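Local coordinates for Alpha/beta hydrolase fold protein (Nakamurella multipartita, PDB 4Y7D) that adopts the alpha/beta hydrolase fold and is probably a hydrolase, although its substrate and physiological role are not known, at residues A[59-64]-A[297-302]; A[267-272]-A[291-296]. One frame throughout, in Å; residues are numbered along the deposited sequence. Where two conformers were deposited one is given.

Contact 1 (A[59-64]-A[297-302]); sequences EGLRAI and LLRAGG
NH1 of R299 is gripped twice by E59. It gives a nearly straight hydrogen bond (170°) to the backbone O of E59, 2.8 Å away, which it meets on a lone pair in the carbonyl plane, and it forms a salt bridge to E59 OE1 at 2.7 Å. That second bond is more bent (148°) and reaches OE1 on its anti side, out of the carboxylate plane. Both acceptors lie in the guanidinium plane, so the group is held by its edge. Two waters, also in the guanidinium plane, complete the edge: one accepts from R299 NH2 and donates to E59 OE1, the other accepts from R299 NE and donates to G60 O at 2.7 Å. The R299 chain, extended from CG to NE, gets there by crossing L61 at about a right angle, its CG 4.0 Å from L61 CD1. The other methyl of L61, CD2, packs 3.8 Å from L298 CB and rests on the backbone where L298 joins R299. With an alanine at R299, the E59 carboxylate and carbonyl would probably lose their charged donor, and the CG packed against the L61 methyls would be gone. The carbonyls of E59 and G60 come just after helix 46-58, which ends in a Schellman motif with G60, at positive phi, as its C-prime residue. The R299 guanidinium, carried by the last turn of helix 288-299, thus reaches the residues that close helix 46-58; a type I' turn from R299 to G302 follows. E296 forms a second salt bridge, with R299 NH2. On the sheet side, L61 and L298 both touch V36 of strand 35-39, L298 also V128 of strand 124-130, and strand 62-66 leads from L61 into the sheet.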
ATOM      1  N   GLU A  59      -6.793   6.193  15.313  1.00 25.13           N
ATOM      2  CA  GLU A  59      -7.812   5.293  15.818  1.00 26.49           C
ATOM      3  C   GLU A  59      -7.341   4.431  17.000  1.00 26.23           C
ATOM      4  O   GLU A  59      -8.068   3.528  17.455  1.00 26.90           O
ATOM      5  CB  GLU A  59      -8.282   4.362  14.691  1.00 26.82           C
ATOM      6  CG  GLU A  59      -9.142   5.062  13.651  1.00 28.83           C
ATOM      7  CD  GLU A  59     -10.642   5.019  13.954  1.00 32.56           C
ATOM      8  OE1 GLU A  59     -11.057   4.468  14.979  1.00 32.21           O
ATOM      9  OE2 GLU A  59     -11.438   5.450  13.086  1.00 37.90           O
ATOM     10  N   GLY A  60      -6.146   4.677  17.518  1.00 25.49           N
ATOM     11  CA  GLY A  60      -5.704   3.888  18.677  1.00 25.07           C
ATOM     12  C   GLY A  60      -5.199   2.484  18.346  1.00 23.70           C
ATOM     13  O   GLY A  60      -5.383   1.532  19.148  1.00 24.31           O
ATOM     14  N   LEU A  61      -4.565   2.330  17.184  1.00 22.88           N
ATOM     15  CA  LEU A  61      -3.825   1.113  16.859  1.00 22.72           C
ATOM     16  C   LEU A  61      -2.338   1.459  16.699  1.00 22.25           C
ATOM     17  O   LEU A  61      -1.970   2.647  16.538  1.00 21.43           O
ATOM     18  CB  LEU A  61      -4.375   0.447  15.584  1.00 24.09           C
ATOM     19  CG  LEU A  61      -5.825  -0.086  15.709  1.00 25.51           C
ATOM     20  CD1 LEU A  61      -6.821   0.982  15.304  1.00 27.44           C
ATOM     21  CD2 LEU A  61      -6.013  -1.294  14.796  1.00 26.85           C
ATOM     22  N   ARG A  62      -1.465   0.438  16.770  1.00 21.64           N
ATOM     23  CA  ARG A  62      -0.060   0.660  16.559  1.00 21.92           C
ATOM     24  C   ARG A  62       0.282   0.106  15.208  1.00 20.83           C
ATOM     25  O   ARG A  62      -0.306  -0.886  14.785  1.00 20.93           O
ATOM     26  CB  ARG A  62       0.845   0.120  17.687  1.00 23.84           C
ATOM     27  CG  ARG A  62       1.273  -1.312  17.655  1.00 27.05           C
ATOM     28  CD  ARG A  62       2.121  -1.624  18.922  1.00 29.76           C
ATOM     29  NE  ARG A  62       2.506  -3.041  19.144  1.00 32.41           N
ATOM     30  CZ  ARG A  62       3.644  -3.620  18.693  1.00 32.47           C
ATOM     31  NH1 ARG A  62       4.526  -2.950  17.961  1.00 30.75           N
ATOM     32  NH2 ARG A  62       3.920  -4.888  19.001  1.00 34.60           N
ATOM     33  N   ALA A  63       1.185   0.769  14.491  1.00 21.24           N
ATOM     34  CA  ALA A  63       1.578   0.305  13.156  1.00 20.11           C
ATOM     35  C   ALA A  63       3.036  -0.147  13.112  1.00 21.22           C
ATOM     36  O   ALA A  63       3.908   0.452  13.766  1.00 22.34           O
ATOM     37  CB  ALA A  63       1.342   1.406  12.169  1.00 21.05           C
ATOM     38  N   ILE A  64       3.284  -1.207  12.347  1.00 19.81           N
ATOM     39  CA  ILE A  64       4.581  -1.721  12.064  1.00 20.04           C
ATOM     40  C   ILE A  64       4.732  -1.491  10.558  1.00 19.05           C
ATOM     41  O   ILE A  64       4.146  -2.201   9.774  1.00 18.89           O
ATOM     42  CB  ILE A  64       4.691  -3.225  12.453  1.00 20.75           C
ATOM     43  CG1 ILE A  64       4.445  -3.400  13.962  1.00 22.00           C
ATOM     44  CG2 ILE A  64       6.048  -3.810  12.045  1.00 21.65           C
ATOM     45  CD1 ILE A  64       4.000  -4.792  14.343  1.00 22.27           C
ATOM     46  N   LEU A 297     -12.143  -3.459  12.180  1.00 24.48           N
ATOM     47  CA  LEU A 297     -11.740  -4.782  11.821  1.00 24.97           C
ATOM     48  C   LEU A 297     -10.340  -5.098  12.340  1.00 25.36           C
ATOM     49  O   LEU A 297     -10.119  -6.163  12.900  1.00 24.84           O
ATOM     50  CB  LEU A 297     -11.808  -4.968  10.323  1.00 26.07           C
ATOM     51  CG  LEU A 297     -11.763  -6.417   9.891  1.00 28.87           C
ATOM     52  CD1 LEU A 297     -13.106  -7.089  10.179  1.00 31.14           C
ATOM     53  CD2 LEU A 297     -11.416  -6.495   8.418  1.00 28.54           C
ATOM     54  N   LEU A 298      -9.398  -4.167  12.156  1.00 22.78           N
ATOM     55  CA  LEU A 298      -7.996  -4.433  12.505  1.00 23.40           C
ATOM     56  C   LEU A 298      -7.753  -4.505  14.006  1.00 24.10           C
ATOM     57  O   LEU A 298      -6.775  -5.110  14.433  1.00 26.41           O
ATOM     58  CB  LEU A 298      -7.071  -3.403  11.825  1.00 21.17           C
ATOM     59  CG  LEU A 298      -7.029  -3.578  10.308  1.00 21.15           C
ATOM     60  CD1 LEU A 298      -6.536  -2.339   9.533  1.00 20.48           C
ATOM     61  CD2 LEU A 298      -6.199  -4.772   9.947  1.00 20.93           C
ATOM     62  N   ARG A 299      -8.630  -3.903  14.791  1.00 26.02           N
ATOM     63  CA  ARG A 299      -8.579  -4.012  16.260  1.00 29.51           C
ATOM     64  C   ARG A 299      -8.856  -5.459  16.692  1.00 33.39           C
ATOM     65  O   ARG A 299      -8.394  -5.866  17.735  1.00 32.53           O
ATOM     66  CB  ARG A 299      -9.640  -3.147  16.893  1.00 31.71           C
ATOM     67  CG  ARG A 299      -9.296  -1.708  17.000  1.00 32.21           C
ATOM     68  CD  ARG A 299     -10.297  -1.008  17.902  1.00 33.39           C
ATOM     69  NE  ARG A 299     -10.069   0.375  17.610  1.00 32.99           N
ATOM     70  CZ  ARG A 299     -10.815   1.123  16.801  1.00 32.90           C
ATOM     71  NH1 ARG A 299     -10.416   2.339  16.546  1.00 31.90           N
ATOM     72  NH2 ARG A 299     -11.971   0.691  16.293  1.00 35.09           N
ATOM     73  N   ALA A 300      -9.611  -6.211  15.894  1.00 38.28           N
ATOM     74  CA  ALA A 300      -9.766  -7.686  16.048  1.00 45.26           C
ATOM     75  C   ALA A 300     -10.062  -8.049  17.497  1.00 49.06           C
ATOM     76  O   ALA A 300      -9.397  -8.906  18.091  1.00 52.39           O
ATOM     77  CB  ALA A 300      -8.525  -8.417  15.549  1.00 46.65           C
ATOM     78  N   GLY A 301     -11.028  -7.340  18.078  1.00 52.30           N
ATOM     79  CA  GLY A 301     -11.449  -7.571  19.465  1.00 55.72           C
ATOM     80  C   GLY A 301     -10.603  -6.852  20.508  1.00 60.38           C
ATOM     81  O   GLY A 301     -10.872  -6.994  21.707  1.00 64.49           O
ATOM     82  N   GLY A 302      -9.564  -6.119  20.074  1.00 56.84           N
ATOM     83  CA  GLY A 302      -8.779  -5.219  20.947  1.00 57.26           C
ATOM     84  C   GLY A 302      -9.317  -3.790  20.971  1.00 56.16           C
ATOM     85  O   GLY A 302      -8.599  -2.822  21.284  1.00 57.47           O
ATOM     86  OXT GLY A 302     -10.498  -3.547  20.680  1.00 57.60           O
TER
HETATM   87  O   HOH W   1     -13.166   2.442  14.106  1.00 29.20           O
HETATM   88  O   HOH W   2      -7.979   0.767  19.466  1.00 35.22           O

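Contact 2 (A[267-272]-A[291-296]); sequences GSELVH and RRRAAE
R293 starts with CG anti to its own backbone nitrogen (chi1 167°) and bends at chi2, while E269, extended beyond CG, comes from the opposite direction to meet it. The result is a salt bridge between strand and helix in which E269 OE1 sits at the guanidinium edge, near its plane, facing both NE and NH2. The bond from R293 NE to E269 OE1 measures 3.3 Å, with an angle of 154° at the hydrogen, and uses the syn side of the oxygen. R293 NH2 adds two weak bonds, one to OE1 and one to OE2 of E269. Carboxylate and guanidinium planes stand 48° apart, so the two groups do not lie flat against each other. All three bonds are long, two of them weak, and since E269 has two conformers the pairing in this one is best taken as partial. Polar ends alone do the joining, between the last strand and last helix of the fold. Strand 269-273 forms the outer border of the sheet, where E269 pairs through its backbone with T242 and V244. V271 of the strand and A294 of helix 288-299 both touch L243 of strand 242-247, so the helix packs against the neighbouring strand.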
ATOM      1  N   GLY A 267     -16.123 -15.241   3.191  1.00 21.15           N
ATOM      2  CA  GLY A 267     -16.555 -14.331   4.282  1.00 22.07           C
ATOM      3  C   GLY A 267     -16.053 -12.908   4.137  1.00 21.11           C
ATOM      4  O   GLY A 267     -16.333 -12.060   4.970  1.00 21.57           O
ATOM      5  N   SER A 268     -15.274 -12.614   3.084  1.00 20.90           N
ATOM      6  CA  SER A 268     -14.769 -11.251   2.853  1.00 19.80           C
ATOM      7  C   SER A 268     -15.864 -10.305   2.476  1.00 20.69           C
ATOM      8  O   SER A 268     -16.946 -10.705   2.018  1.00 20.72           O
ATOM      9  CB  SER A 268     -13.623 -11.239   1.793  1.00 19.55           C
ATOM     10  OG  SER A 268     -14.151 -11.500   0.528  1.00 21.49           O
ATOM     11  N   GLU A 269     -15.610  -9.039   2.739  1.00 20.70           N
ATOM     12  CA  GLU A 269     -16.477  -7.934   2.376  0.60 21.75           C
ATOM     13  C   GLU A 269     -15.777  -7.084   1.315  1.00 20.53           C
ATOM     14  O   GLU A 269     -14.588  -6.773   1.473  1.00 20.96           O
ATOM     15  CB  GLU A 269     -16.717  -7.033   3.574  0.60 23.46           C
ATOM     16  CG  GLU A 269     -17.310  -7.713   4.773  0.60 26.46           C
ATOM     17  CD  GLU A 269     -17.525  -6.718   5.899  0.60 29.80           C
ATOM     18  OE1 GLU A 269     -16.772  -5.700   6.043  0.60 35.51           O
ATOM     19  OE2 GLU A 269     -18.468  -6.950   6.643  0.60 36.25           O
ATOM     20  N   LEU A 270     -16.502  -6.710   0.275  1.00 19.31           N
ATOM     21  CA  LEU A 270     -15.994  -5.842  -0.778  1.00 19.73           C
ATOM     22  C   LEU A 270     -16.719  -4.504  -0.706  1.00 18.85           C
ATOM     23  O   LEU A 270     -17.949  -4.456  -0.697  1.00 18.12           O
ATOM     24  CB  LEU A 270     -16.259  -6.486  -2.146  1.00 20.58           C
ATOM     25  CG  LEU A 270     -15.794  -5.735  -3.386  1.00 20.50           C
ATOM     26  CD1 LEU A 270     -14.306  -5.393  -3.394  1.00 19.83           C
ATOM     27  CD2 LEU A 270     -16.167  -6.628  -4.565  1.00 22.66           C
ATOM     28  N   VAL A 271     -15.950  -3.419  -0.647  1.00 18.97           N
ATOM     29  CA  VAL A 271     -16.485  -2.067  -0.634  1.00 19.18           C
ATOM     30  C   VAL A 271     -15.986  -1.308  -1.875  1.00 19.34           C
ATOM     31  O   VAL A 271     -14.767  -1.138  -2.086  1.00 20.40           O
ATOM     32  CB  VAL A 271     -16.061  -1.338   0.671  1.00 20.03           C
ATOM     33  CG1 VAL A 271     -16.380   0.125   0.613  1.00 20.39           C
ATOM     34  CG2 VAL A 271     -16.710  -2.003   1.870  1.00 21.75           C
ATOM     35  N   HIS A 272     -16.931  -0.837  -2.676  1.00 19.42           N
ATOM     36  CA  HIS A 272     -16.670  -0.001  -3.823  1.00 20.13           C
ATOM     37  C   HIS A 272     -16.830   1.487  -3.463  1.00 20.36           C
ATOM     38  O   HIS A 272     -17.784   1.877  -2.783  1.00 20.79           O
ATOM     39  CB  HIS A 272     -17.670  -0.319  -4.943  1.00 20.06           C
ATOM     40  CG  HIS A 272     -17.655  -1.733  -5.381  1.00 20.85           C
ATOM     41  ND1 HIS A 272     -16.671  -2.259  -6.207  1.00 21.91           N
ATOM     42  CD2 HIS A 272     -18.502  -2.754  -5.110  1.00 22.04           C
ATOM     43  CE1 HIS A 272     -16.929  -3.530  -6.424  1.00 21.72           C
ATOM     44  NE2 HIS A 272     -18.026  -3.856  -5.759  1.00 22.78           N
ATOM     45  N   ARG A 291     -12.485   3.807   6.261  1.00 20.27           N
ATOM     46  CA  ARG A 291     -11.333   3.790   7.161  0.60 20.62           C
ATOM     47  C   ARG A 291     -11.737   3.417   8.613  1.00 21.18           C
ATOM     48  O   ARG A 291     -11.048   2.620   9.288  1.00 20.90           O
ATOM     49  CB  ARG A 291     -10.611   5.140   7.093  0.60 20.66           C
ATOM     50  CG  ARG A 291      -9.770   5.298   5.817  0.60 20.74           C
ATOM     51  CD  ARG A 291      -8.824   6.465   5.915  0.60 21.61           C
ATOM     52  NE  ARG A 291      -9.512   7.676   6.353  0.60 23.03           N
ATOM     53  CZ  ARG A 291     -10.251   8.461   5.581  0.60 23.78           C
ATOM     54  NH1 ARG A 291     -10.850   9.534   6.101  0.60 24.83           N
ATOM     55  NH2 ARG A 291     -10.409   8.187   4.294  0.60 23.96           N
ATOM     56  N   ARG A 292     -12.838   3.962   9.086  1.00 23.69           N
ATOM     57  CA  ARG A 292     -13.347   3.608  10.433  1.00 25.77           C
ATOM     58  C   ARG A 292     -13.626   2.110  10.522  1.00 24.52           C
ATOM     59  O   ARG A 292     -13.227   1.458  11.471  1.00 23.13           O
ATOM     60  CB  ARG A 292     -14.592   4.419  10.832  1.00 31.47           C
ATOM     61  CG  ARG A 292     -14.277   5.841  11.266  1.00 39.03           C
ATOM     62  CD  ARG A 292     -15.472   6.547  11.935  1.00 45.10           C
ATOM     63  NE  ARG A 292     -16.490   7.012  10.954  1.00 49.45           N
ATOM     64  CZ  ARG A 292     -16.333   8.046  10.113  1.00 51.79           C
ATOM     65  NH1 ARG A 292     -15.212   8.772  10.103  1.00 54.16           N
ATOM     66  NH2 ARG A 292     -17.302   8.356   9.263  1.00 55.33           N
ATOM     67  N   ARG A 293     -14.272   1.562   9.506  1.00 24.10           N
ATOM     68  CA  ARG A 293     -14.567   0.122   9.449  1.00 25.64           C
ATOM     69  C   ARG A 293     -13.281  -0.706   9.406  1.00 23.07           C
ATOM     70  O   ARG A 293     -13.178  -1.735  10.068  1.00 22.27           O
ATOM     71  CB  ARG A 293     -15.543  -0.213   8.273  1.00 26.33           C
ATOM     72  CG  ARG A 293     -15.695  -1.678   7.918  1.00 30.20           C
ATOM     73  CD  ARG A 293     -16.280  -2.494   9.051  1.00 37.30           C
ATOM     74  NE  ARG A 293     -16.419  -3.929   8.749  1.00 42.18           N
ATOM     75  CZ  ARG A 293     -16.533  -4.891   9.671  1.00 46.31           C
ATOM     76  NH1 ARG A 293     -16.528  -4.605  10.969  1.00 50.04           N
ATOM     77  NH2 ARG A 293     -16.667  -6.153   9.292  1.00 50.28           N
ATOM     78  N   ALA A 294     -12.345  -0.270   8.581  1.00 21.38           N
ATOM     79  CA  ALA A 294     -11.023  -0.921   8.508  1.00 20.63           C
ATOM     80  C   ALA A 294     -10.356  -0.966   9.877  1.00 20.02           C
ATOM     81  O   ALA A 294      -9.885  -2.011  10.308  1.00 21.17           O
ATOM     82  CB  ALA A 294     -10.141  -0.233   7.510  1.00 20.70           C
ATOM     83  N   ALA A 295     -10.350   0.153  10.573  1.00 19.90           N
ATOM     84  CA  ALA A 295      -9.757   0.220  11.903  1.00 21.47           C
ATOM     85  C   ALA A 295     -10.430  -0.702  12.871  1.00 23.21           C
ATOM     86  O   ALA A 295      -9.747  -1.387  13.635  1.00 23.34           O
ATOM     87  CB  ALA A 295      -9.753   1.650  12.429  1.00 22.10           C
ATOM     88  N   GLU A 296     -11.761  -0.746  12.842  1.00 24.29           N
ATOM     89  CA  GLU A 296     -12.482  -1.629  13.752  1.00 27.20           C
ATOM     90  C   GLU A 296     -12.195  -3.098  13.451  1.00 25.33           C
ATOM     91  O   GLU A 296     -11.982  -3.920  14.379  1.00 23.99           O
ATOM     92  CB  GLU A 296     -13.982  -1.339  13.700  1.00 31.63           C
ATOM     93  CG  GLU A 296     -14.822  -2.153  14.672  1.00 37.78           C
ATOM     94  CD  GLU A 296     -14.376  -2.130  16.175  1.00 44.99           C
ATOM     95  OE1 GLU A 296     -13.914  -1.090  16.748  1.00 43.59           O
ATOM     96  OE2 GLU A 296     -14.517  -3.217  16.815  1.00 53.34           O
TER

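In the fold
Contacts 1 and 2 share helix 288-299, the last of the chain, and their centres lie 13 Å apart on the same side of the molecule's centre. Along the chain, both segments of contact 2 fall between those of contact 1: 59-64 comes early, then 267-272, 291-296 and 297-302. Both reach the same eight-stranded sheet, in which strand 62-66 and the edge strand 269-273 are separated by four others. The C-terminal helix packs on central strands of the sheet and sends R299 toward 59-64 and R293 toward the edge strand. E59 connects the two, since its side chain also packs against R292 and A295, joining early and late parts of the alpha/beta hydrolase fold.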